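PDB 6VVG: arginine kinase from Cydia pomonella granulosis virus, which probably acts as a serine/threonine protein kinase that uses ATP as phosphate donor, and is seen here with AMP in its nucleotide pocket. Local coordinates for residues A[109-114]-A[149-154]; A[202-207]-A[238-243]; A[249-254]-A[272-277]. One frame throughout, in Å; residues are numbered along the deposited sequence.

Contact 1 of 3, residues A[109-114]-A[149-154]; sequences RELRLN and YDRKKK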
loop_
_atom_site.group_PDB
_atom_site.type_symbol
_atom_site.label_atom_id
_atom_site.label_comp_id
_atom_site.label_asym_id
_atom_site.label_seq_id
_atom_site.Cartn_x
_atom_site.Cartn_y
_atom_site.Cartn_z
ATOM N N ARG A 109 -9.303 24.474 30.122
ATOM C CA ARG A 109 -8.414 25.435 29.487
ATOM C C ARG A 109 -9.149 26.390 28.554
ATOM O O ARG A 109 -8.503 27.095 27.771
ATOM C CB ARG A 109 -7.316 24.695 28.724
ATOM C CG ARG A 109 -6.536 23.694 29.569
ATOM C CD ARG A 109 -5.273 23.230 28.839
ATOM N NE ARG A 109 -4.416 24.369 28.515
ATOM C CZ ARG A 109 -3.667 24.460 27.423
ATOM N NH1 ARG A 109 -2.929 25.543 27.215
ATOM N NH2 ARG A 109 -3.651 23.468 26.541
ATOM N N GLU A 110 -10.478 26.431 28.623
ATOM C CA GLU A 110 -11.278 27.382 27.852
ATOM C C GLU A 110 -11.018 27.246 26.354
ATOM O O GLU A 110 -10.951 28.236 25.623
ATOM C CB GLU A 110 -11.020 28.818 28.313
ATOM C CG GLU A 110 -11.245 29.057 29.797
ATOM C CD GLU A 110 -12.714 29.077 30.169
ATOM O OE1 GLU A 110 -13.416 30.040 29.792
ATOM O OE2 GLU A 110 -13.167 28.128 30.841
ATOM N N LEU A 111 -10.880 26.007 25.893
ATOM C CA LEU A 111 -10.662 25.760 24.475
ATOM C C LEU A 111 -11.967 25.936 23.708
ATOM O O LEU A 111 -13.005 25.393 24.096
ATOM C CB LEU A 111 -10.116 24.349 24.264
ATOM C CG LEU A 111 -8.854 23.986 25.045
ATOM C CD1 LEU A 111 -8.306 22.632 24.638
ATOM C CD2 LEU A 111 -7.793 25.076 24.853
ATOM N N ARG A 112 -11.917 26.699 22.620
ATOM C CA ARG A 112 -13.073 26.824 21.747
ATOM C C ARG A 112 -12.625 27.015 20.307
ATOM O O ARG A 112 -11.578 27.610 20.040
ATOM C CB ARG A 112 -13.980 27.995 22.146
ATOM C CG ARG A 112 -14.135 28.230 23.638
ATOM C CD ARG A 112 -15.286 29.203 23.913
ATOM N NE ARG A 112 -15.351 30.285 22.930
ATOM C CZ ARG A 112 -16.202 30.322 21.911
ATOM N NH1 ARG A 112 -16.185 31.346 21.068
ATOM N NH2 ARG A 112 -17.076 29.339 21.737
ATOM N N LEU A 113 -13.453 26.529 19.381
ATOM C CA LEU A 113 -13.257 26.712 17.946
ATOM C C LEU A 113 -14.468 27.459 17.399
ATOM O O LEU A 113 -15.577 26.913 17.371
ATOM C CB LEU A 113 -13.093 25.369 17.235
ATOM C CG LEU A 113 -11.852 24.525 17.519
ATOM C CD1 LEU A 113 -12.009 23.134 16.903
ATOM C CD2 LEU A 113 -10.609 25.207 16.988
ATOM N N ASN A 114 -14.267 28.703 16.967
ATOM C CA ASN A 114 -15.354 29.446 16.346
ATOM C C ASN A 114 -15.496 29.027 14.882
ATOM O O ASN A 114 -14.730 28.211 14.362
ATOM C CB ASN A 114 -15.134 30.953 16.486
ATOM C CG ASN A 114 -13.894 31.445 15.764
ATOM O OD1 ASN A 114 -13.309 30.742 14.943
ATOM N ND2 ASN A 114 -13.487 32.670 16.074
ATOM N N TYR A 149 -4.043 19.149 16.737
ATOM C CA TYR A 149 -4.253 20.585 16.592
ATOM C C TYR A 149 -4.105 21.223 17.967
ATOM O O TYR A 149 -4.591 20.675 18.959
ATOM C CB TYR A 149 -5.645 20.875 15.999
ATOM C CG TYR A 149 -5.973 22.340 15.777
ATOM C CD1 TYR A 149 -6.439 23.132 16.816
ATOM C CD2 TYR A 149 -5.840 22.921 14.521
ATOM C CE1 TYR A 149 -6.746 24.466 16.618
ATOM C CE2 TYR A 149 -6.145 24.255 14.314
ATOM C CZ TYR A 149 -6.599 25.022 15.367
ATOM O OH TYR A 149 -6.907 26.350 15.168
ATOM N N ASP A 150 -3.418 22.363 18.020
ATOM C CA ASP A 150 -3.294 23.148 19.242
ATOM C C ASP A 150 -3.480 24.616 18.883
ATOM O O ASP A 150 -3.281 25.023 17.738
ATOM C CB ASP A 150 -1.943 22.917 19.932
ATOM C CG ASP A 150 -0.775 23.385 19.098
ATOM O OD1 ASP A 150 -0.509 24.603 19.089
ATOM O OD2 ASP A 150 -0.118 22.534 18.459
ATOM N N ARG A 151 -3.880 25.412 19.867
ATOM C CA ARG A 151 -4.251 26.790 19.590
ATOM C C ARG A 151 -3.069 27.729 19.492
ATOM O O ARG A 151 -3.261 28.936 19.309
ATOM C CB ARG A 151 -5.195 27.308 20.662
ATOM C CG ARG A 151 -4.647 27.297 22.153
ATOM C CD ARG A 151 -5.897 27.434 23.060
ATOM N NE ARG A 151 -5.589 27.859 24.418
ATOM C CZ ARG A 151 -6.463 28.427 25.238
ATOM N NH1 ARG A 151 -7.707 28.633 24.834
ATOM N NH2 ARG A 151 -6.099 28.772 26.468
ATOM N N LYS A 152 -1.853 27.213 19.564
ATOM C CA LYS A 152 -0.674 28.033 19.315
ATOM C C LYS A 152 -0.108 27.863 17.907
ATOM O O LYS A 152 0.022 28.840 17.170
ATOM C CB LYS A 152 0.390 27.686 20.336
ATOM C CG LYS A 152 1.315 28.769 20.719
ATOM C CD LYS A 152 2.232 29.120 19.584
ATOM C CE LYS A 152 3.570 29.660 20.068
ATOM N NZ LYS A 152 4.472 29.753 18.872
ATOM N N LYS A 153 0.179 26.630 17.494
ATOM C CA LYS A 153 0.544 26.378 16.098
ATOM C C LYS A 153 -0.646 26.584 15.161
ATOM O O LYS A 153 -0.502 27.136 14.060
ATOM C CB LYS A 153 1.081 24.951 15.966
ATOM C CG LYS A 153 2.480 24.736 16.537
ATOM C CD LYS A 153 2.686 23.281 16.939
ATOM C CE LYS A 153 3.465 23.175 18.242
ATOM N NZ LYS A 153 2.631 22.630 19.357
ATOM N N LYS A 154 -1.832 26.154 15.586
ATOM C CA LYS A 154 -3.010 26.157 14.725
ATOM C C LYS A 154 -2.731 25.394 13.435
ATOM O O LYS A 154 -3.216 25.757 12.364
ATOM C CB LYS A 154 -3.470 27.585 14.422
ATOM C CG LYS A 154 -3.518 28.476 15.651
ATOM C CD LYS A 154 -4.634 29.503 15.555
ATOM C CE LYS A 154 -4.801 30.248 16.874
ATOM N NZ LYS A 154 -3.483 30.605 17.481
HETATM O O HOH W 1 -9.236 28.254 22.172
#

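Contact 2 of 3, residues A[202-207]-A[238-243]; sequences VAYEIL and PLPTIE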
loop_
_atom_site.group_PDB
_atom_site.type_symbol
_atom_site.label_atom_id
_atom_site.label_comp_id
_atom_site.label_asym_id
_atom_site.label_seq_id
_atom_site.Cartn_x
_atom_site.Cartn_y
_atom_site.Cartn_z
ATOM N N VAL A 202 -16.725 15.039 11.580
ATOM C CA VAL A 202 -15.779 15.927 12.247
ATOM C C VAL A 202 -16.232 17.376 12.123
ATOM O O VAL A 202 -16.182 18.140 13.094
ATOM C CB VAL A 202 -14.364 15.729 11.672
ATOM C CG1 VAL A 202 -13.408 16.769 12.232
ATOM C CG2 VAL A 202 -13.867 14.322 11.957
ATOM N N ALA A 203 -16.674 17.778 10.929
ATOM C CA ALA A 203 -17.098 19.159 10.722
ATOM C C ALA A 203 -18.295 19.493 11.602
ATOM O O ALA A 203 -18.343 20.554 12.236
ATOM C CB ALA A 203 -17.424 19.388 9.244
ATOM N N TYR A 204 -19.275 18.592 11.657
ATOM C CA TYR A 204 -20.417 18.818 12.534
ATOM C C TYR A 204 -19.972 18.940 13.986
ATOM O O TYR A 204 -20.492 19.773 14.737
ATOM C CB TYR A 204 -21.436 17.689 12.388
ATOM C CG TYR A 204 -22.779 18.030 12.996
ATOM C CD1 TYR A 204 -22.978 17.982 14.374
ATOM C CD2 TYR A 204 -23.841 18.421 12.197
ATOM C CE1 TYR A 204 -24.202 18.311 14.931
ATOM C CE2 TYR A 204 -25.068 18.743 12.745
ATOM C CZ TYR A 204 -25.242 18.686 14.109
ATOM O OH TYR A 204 -26.465 19.008 14.652
ATOM N N GLU A 205 -19.003 18.123 14.394
ATOM C CA GLU A 205 -18.602 18.088 15.795
ATOM C C GLU A 205 -17.865 19.360 16.192
ATOM O O GLU A 205 -18.146 19.943 17.244
ATOM C CB GLU A 205 -17.744 16.852 16.058
ATOM C CG GLU A 205 -18.553 15.563 16.050
ATOM C CD GLU A 205 -17.712 14.328 16.281
ATOM O OE1 GLU A 205 -16.695 14.162 15.574
ATOM O OE2 GLU A 205 -18.073 13.524 17.166
ATOM N N ILE A 206 -16.918 19.816 15.368
ATOM C CA ILE A 206 -16.192 21.021 15.758
ATOM C C ILE A 206 -17.084 22.250 15.651
ATOM O O ILE A 206 -16.944 23.196 16.436
ATOM C CB ILE A 206 -14.898 21.204 14.945
ATOM C CG1 ILE A 206 -15.174 21.245 13.444
ATOM C CG2 ILE A 206 -13.901 20.109 15.287
ATOM C CD1 ILE A 206 -13.932 21.581 12.624
ATOM N N LEU A 207 -18.008 22.271 14.687
ATOM C CA LEU A 207 -18.881 23.432 14.540
ATOM C C LEU A 207 -19.888 23.513 15.679
ATOM O O LEU A 207 -20.147 24.601 16.210
ATOM C CB LEU A 207 -19.606 23.378 13.195
ATOM C CG LEU A 207 -18.800 23.799 11.967
ATOM C CD1 LEU A 207 -19.518 23.385 10.686
ATOM C CD2 LEU A 207 -18.540 25.295 11.981
ATOM N N PRO A 238 -33.703 13.507 11.000
ATOM C CA PRO A 238 -33.208 14.831 10.600
ATOM C C PRO A 238 -31.895 15.186 11.289
ATOM O O PRO A 238 -31.689 14.900 12.471
ATOM C CB PRO A 238 -34.337 15.779 11.028
ATOM C CG PRO A 238 -35.592 14.907 11.003
ATOM C CD PRO A 238 -35.098 13.546 11.488
ATOM N N LEU A 239 -31.008 15.831 10.537
ATOM C CA LEU A 239 -29.784 16.381 11.110
ATOM C C LEU A 239 -30.108 17.664 11.857
ATOM O O LEU A 239 -30.648 18.602 11.257
ATOM C CB LEU A 239 -28.761 16.658 10.016
ATOM C CG LEU A 239 -27.327 16.891 10.491
ATOM C CD1 LEU A 239 -26.746 15.584 11.050
ATOM C CD2 LEU A 239 -26.442 17.443 9.383
ATOM N N PRO A 240 -29.815 17.755 13.157
ATOM C CA PRO A 240 -30.145 18.983 13.893
ATOM C C PRO A 240 -29.432 20.202 13.323
ATOM O O PRO A 240 -28.256 20.149 12.957
ATOM C CB PRO A 240 -29.679 18.684 15.323
ATOM C CG PRO A 240 -29.676 17.180 15.428
ATOM C CD PRO A 240 -29.322 16.681 14.044
ATOM N N THR A 241 -30.162 21.313 13.263
ATOM C CA THR A 241 -29.550 22.590 12.929
ATOM C C THR A 241 -28.545 22.983 14.006
ATOM O O THR A 241 -28.788 22.796 15.202
ATOM C CB THR A 241 -30.621 23.676 12.795
ATOM O OG1 THR A 241 -31.549 23.314 11.765
ATOM C CG2 THR A 241 -29.986 25.017 12.458
ATOM N N ILE A 242 -27.409 23.526 13.580
ATOM C CA ILE A 242 -26.416 24.076 14.497
ATOM C C ILE A 242 -26.779 25.541 14.708
ATOM O O ILE A 242 -26.596 26.369 13.812
ATOM C CB ILE A 242 -24.990 23.919 13.960
ATOM C CG1 ILE A 242 -24.751 22.470 13.539
ATOM C CG2 ILE A 242 -23.982 24.337 15.020
ATOM C CD1 ILE A 242 -23.436 22.246 12.820
ATOM N N GLU A 243 -27.296 25.860 15.895
ATOM C CA GLU A 243 -28.028 27.111 16.075
ATOM C C GLU A 243 -27.140 28.326 15.839
ATOM O O GLU A 243 -27.536 29.271 15.148
ATOM C CB GLU A 243 -28.642 27.153 17.476
ATOM C CG GLU A 243 -29.691 28.239 17.679
ATOM C CD GLU A 243 -30.849 28.146 16.696
ATOM O OE1 GLU A 243 -30.987 27.106 16.018
ATOM O OE2 GLU A 243 -31.627 29.119 16.608
#

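Contact 3 of 3, residues A[249-254]-A[272-277]; sequences ANDFVR and IKHPFL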
loop_
_atom_site.group_PDB
_atom_site.type_symbol
_atom_site.label_atom_id
_atom_site.label_comp_id
_atom_site.label_asym_id
_atom_site.label_seq_id
_atom_site.Cartn_x
_atom_site.Cartn_y
_atom_site.Cartn_z
ATOM N N ALA A 249 -22.675 27.269 6.946
ATOM C CA ALA A 249 -22.092 26.180 7.723
ATOM C C ALA A 249 -23.101 25.060 7.933
ATOM O O ALA A 249 -22.755 23.876 7.855
ATOM C CB ALA A 249 -21.586 26.703 9.067
ATOM N N ASN A 250 -24.355 25.414 8.206
ATOM C CA ASN A 250 -25.383 24.392 8.355
ATOM C C ASN A 250 -25.607 23.656 7.042
ATOM O O ASN A 250 -25.616 22.424 7.010
ATOM C CB ASN A 250 -26.680 25.021 8.857
ATOM C CG ASN A 250 -26.724 25.121 10.368
ATOM O OD1 ASN A 250 -26.772 24.108 11.069
ATOM N ND2 ASN A 250 -26.695 26.343 10.881
ATOM N N ASP A 251 -25.755 24.392 5.939
ATOM C CA ASP A 251 -25.949 23.737 4.649
ATOM C C ASP A 251 -24.796 22.797 4.325
ATOM O O ASP A 251 -25.003 21.755 3.691
ATOM C CB ASP A 251 -26.105 24.781 3.545
ATOM C CG ASP A 251 -26.688 24.200 2.275
ATOM O OD1 ASP A 251 -27.865 23.786 2.295
ATOM O OD2 ASP A 251 -25.965 24.148 1.258
ATOM N N PHE A 252 -23.581 23.141 4.757
ATOM C CA PHE A 252 -22.431 22.277 4.514
ATOM C C PHE A 252 -22.613 20.921 5.185
ATOM O O PHE A 252 -22.486 19.876 4.538
ATOM C CB PHE A 252 -21.155 22.963 5.008
ATOM C CG PHE A 252 -19.897 22.184 4.737
ATOM C CD1 PHE A 252 -19.411 22.052 3.446
ATOM C CD2 PHE A 252 -19.199 21.587 5.775
ATOM C CE1 PHE A 252 -18.253 21.334 3.195
ATOM C CE2 PHE A 252 -18.042 20.866 5.529
ATOM C CZ PHE A 252 -17.568 20.744 4.239
ATOM N N VAL A 253 -22.925 20.912 6.484
ATOM C CA VAL A 253 -22.960 19.641 7.201
ATOM C C VAL A 253 -24.161 18.814 6.763
ATOM O O VAL A 253 -24.084 17.581 6.683
ATOM C CB VAL A 253 -22.939 19.866 8.725
ATOM C CG1 VAL A 253 -21.679 20.635 9.125
ATOM C CG2 VAL A 253 -24.190 20.585 9.192
ATOM N N ARG A 254 -25.285 19.468 6.459
ATOM C CA ARG A 254 -26.422 18.723 5.925
ATOM C C ARG A 254 -26.004 17.934 4.688
ATOM O O ARG A 254 -26.244 16.725 4.587
ATOM C CB ARG A 254 -27.580 19.656 5.557
ATOM C CG ARG A 254 -27.984 20.694 6.582
ATOM C CD ARG A 254 -28.598 20.082 7.847
ATOM N NE ARG A 254 -29.533 21.010 8.482
ATOM C CZ ARG A 254 -30.740 20.673 8.925
ATOM N NH1 ARG A 254 -31.526 21.587 9.478
ATOM N NH2 ARG A 254 -31.156 19.417 8.831
ATOM N N ILE A 272 -15.022 20.974 -1.779
ATOM C CA ILE A 272 -14.201 22.177 -1.807
ATOM C C ILE A 272 -14.898 23.341 -2.495
ATOM O O ILE A 272 -14.497 24.495 -2.304
ATOM C CB ILE A 272 -12.857 21.849 -2.482
ATOM C CG1 ILE A 272 -11.788 22.866 -2.084
ATOM C CG2 ILE A 272 -13.010 21.799 -3.999
ATOM C CD1 ILE A 272 -11.365 22.772 -0.636
ATOM N N LYS A 273 -15.945 23.084 -3.271
ATOM C CA LYS A 273 -16.657 24.142 -3.973
ATOM C C LYS A 273 -17.911 24.611 -3.244
ATOM O O LYS A 273 -18.605 25.499 -3.748
ATOM C CB LYS A 273 -17.022 23.676 -5.387
ATOM C CG LYS A 273 -15.838 23.627 -6.345
ATOM C CD LYS A 273 -16.226 23.083 -7.720
ATOM C CE LYS A 273 -15.036 23.120 -8.675
ATOM N NZ LYS A 273 -15.456 23.111 -10.105
ATOM N N HIS A 274 -18.215 24.057 -2.076
ATOM C CA HIS A 274 -19.405 24.478 -1.351
ATOM C C HIS A 274 -19.211 25.890 -0.799
ATOM O O HIS A 274 -18.103 26.246 -0.386
ATOM C CB HIS A 274 -19.710 23.513 -0.208
ATOM C CG HIS A 274 -21.013 23.788 0.474
ATOM N ND1 HIS A 274 -21.131 24.663 1.532
ATOM C CD2 HIS A 274 -22.259 23.318 0.235
ATOM C CE1 HIS A 274 -22.393 24.715 1.920
ATOM N NE2 HIS A 274 -23.098 23.909 1.147
ATOM N N PRO A 275 -20.266 26.716 -0.785
ATOM C CA PRO A 275 -20.103 28.095 -0.283
ATOM C C PRO A 275 -19.366 28.185 1.042
ATOM O O PRO A 275 -18.532 29.081 1.217
ATOM C CB PRO A 275 -21.553 28.587 -0.163
ATOM C CG PRO A 275 -22.252 27.890 -1.327
ATOM C CD PRO A 275 -21.618 26.484 -1.338
ATOM N N PHE A 276 -19.638 27.275 1.979
ATOM C CA PHE A 276 -19.005 27.359 3.291
ATOM C C PHE A 276 -17.489 27.444 3.178
ATOM O O PHE A 276 -16.849 28.221 3.893
ATOM C CB PHE A 276 -19.391 26.150 4.138
ATOM C CG PHE A 276 -18.775 26.151 5.507
ATOM C CD1 PHE A 276 -18.962 27.222 6.356
ATOM C CD2 PHE A 276 -18.010 25.079 5.943
ATOM C CE1 PHE A 276 -18.405 27.231 7.620
ATOM C CE2 PHE A 276 -17.445 25.083 7.207
ATOM C CZ PHE A 276 -17.645 26.162 8.046
ATOM N N LEU A 277 -16.899 26.649 2.292
ATOM C CA LEU A 277 -15.450 26.581 2.158
ATOM C C LEU A 277 -14.896 27.595 1.167
ATOM O O LEU A 277 -13.676 27.662 0.991
ATOM C CB LEU A 277 -15.037 25.168 1.742
ATOM C CG LEU A 277 -15.523 24.064 2.685
ATOM C CD1 LEU A 277 -14.921 22.718 2.299
ATOM C CD2 LEU A 277 -15.199 24.396 4.138
#

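Contact 1 of 3, residues A[109-114]-A[149-154]
Leu111 and Leu113 meet Arg151 and Tyr149 where two surface loops come together. The closest packing is Leu111 on the side chain of Arg151. Arg151, extended from CG to NE, crosses Leu111 at about a right angle. Leu111 CD2 lies over one guanidinium face, near its rim, 3.5 Å from Arg151 CD. Leu113 and Tyr149 make a more buried but lighter touch. They run past each other in opposite directions, and Leu113 CD2 stops 4.0 Å from Tyr149 CE1. CB of Tyr149 points toward the 109-114 loop, and CG continues anti to the backbone N (chi1 -179°). Phe102 packs on the same ring edge-to-face. In the protein kinase fold, residues 109-114 lead into helix αE (115-133), and residues 149-154 turn the small hairpin after the catalytic loop. Asp150 shapes that turn as an Asx motif. Its OD1 accepts from Lys153 N and Lys152 N, while OD2 bonds to Ser95 OG of the AMP pocket. The loose, solvent side is the guanidinium end of Arg151. Arg109 O is 3.2 Å from Arg151 NH2, but the angle is poor for a hydrogen bond. A water bridges instead, accepting from Arg151 NH1 and Arg112 N, each at 3.1 Å.

Contact 2 of 3, residues A[202-207]-A[238-243]
Tyr204 leaves its helix and runs between Leu239 and Ile242 to end at the backbone of Pro240. Its CB bond does not itself face the loop, but with CG anti to the backbone N (chi1 -166°) the side chain continues so that its end comes nearer. Tyr204 CD2 meets two methyl groups. Ile242 CD1 is 3.9 Å from Tyr204 CD2, and Leu239 CD2 lies at a similar distance. Tyr204 CE2 follows, 3.7 Å from Leu239 CG. Ile242 CG1 is 3.8 Å from Tyr204 CE2. Ile242 lies over one face of the ring, its CD1 making a CH-pi contact. Both aliphatic chains run past the tyrosine in the opposite direction. The helix is αF, the central helix of the kinase C-lobe (192-208). The 238-243 segment is the linker between helices αG (228-235) and αH (247-256). Val253 of αH and Pro212 also pack against Tyr204. At the tip, Tyr204 OH donates to Pro240 O at 2.7 Å. The C=O...donor angle is 117°, and the donor stands 41° above the carbonyl plane. Pro240 CB sits beside the same hydroxyl, 3.3 Å from Tyr204 OH. One turn along αF, Leu207 CB adds a contact with Ile242 CD1 at 4.0 Å.

Contact 3 of 3, residues A[249-254]-A[272-277]
The His-Pro-Phe motif near the C-terminal end of the kinase domain packs here on helix αH, with His274 and Phe276 gripping Asp251, Phe252 and Ala249. His274 uses both ring nitrogens. His274 NE2 donates to Asp251 OD2 at 2.9 Å with an N-H...acceptor angle of 159°. The carboxylate oxygen lies close to the imidazole plane and is met on its anti side. His274 ND1 accepts from the backbone N of Phe276 at 3.0 Å, with that N tilted out of the ring plane. These two bonds fix the ring's rotation. Asp251 OD2 also makes a salt bridge with Arg255, so one carboxylate oxygen serves both the histidine and the arginine. The imidazole faces are filled as well: Phe252 CA covers one, and Pro275 CD lies 3.3 Å above the opposite one. In the C-lobe, this contact joins αH (247-256) to the loop and short 3-10 segment (275-277) that follow helix 268-272. Phe252 is its aromatic centre. CB of Phe252 points toward the 272-277 segment, and CG continues anti to the backbone N (chi1 -177°). The ring's edge meets the His274 face in an offset edge-to-face pair, Phe252 CD1 standing 3.7 Å from His274 ND1. Phe276 CD2 sits over the Phe252 face, 3.7 Å from Phe252 CG, the two ring planes turned 40° apart. Leu277 CD1 reaches Phe252 CE1 at 3.7 Å. Ala249 CA lies over the Phe276 ring face, and Ala249 CB touches Phe276 CE1 at 3.5 Å. Ala203 of αF and Ile122 of αE add to the buried surroundings.

The three contacts follow one another along the chain, and all belong to the C-lobe of the kinase fold. Contact 1 lies nearest the nucleotide site. Contacts 2 and 3 lie away from it, and their centres are 11 Å apart. The centre of contact 1 is 19 Å from that of contact 2 and 22 Å from that of contact 3. Helix 115-133 links all three: Cys118 touches Leu113 and Leu207, and Ile122 touches Ile206 and Phe276. Contacts 1 and 2 also meet through Leu113 and Ile206. Asn250 OD1 of contact 3 probably accepts from Ile242 N of contact 2. Contact 1 joins two surface loops, contact 2 joins a linker to helix 192-208, and contact 3 packs the C-terminal segment on helix 247-256.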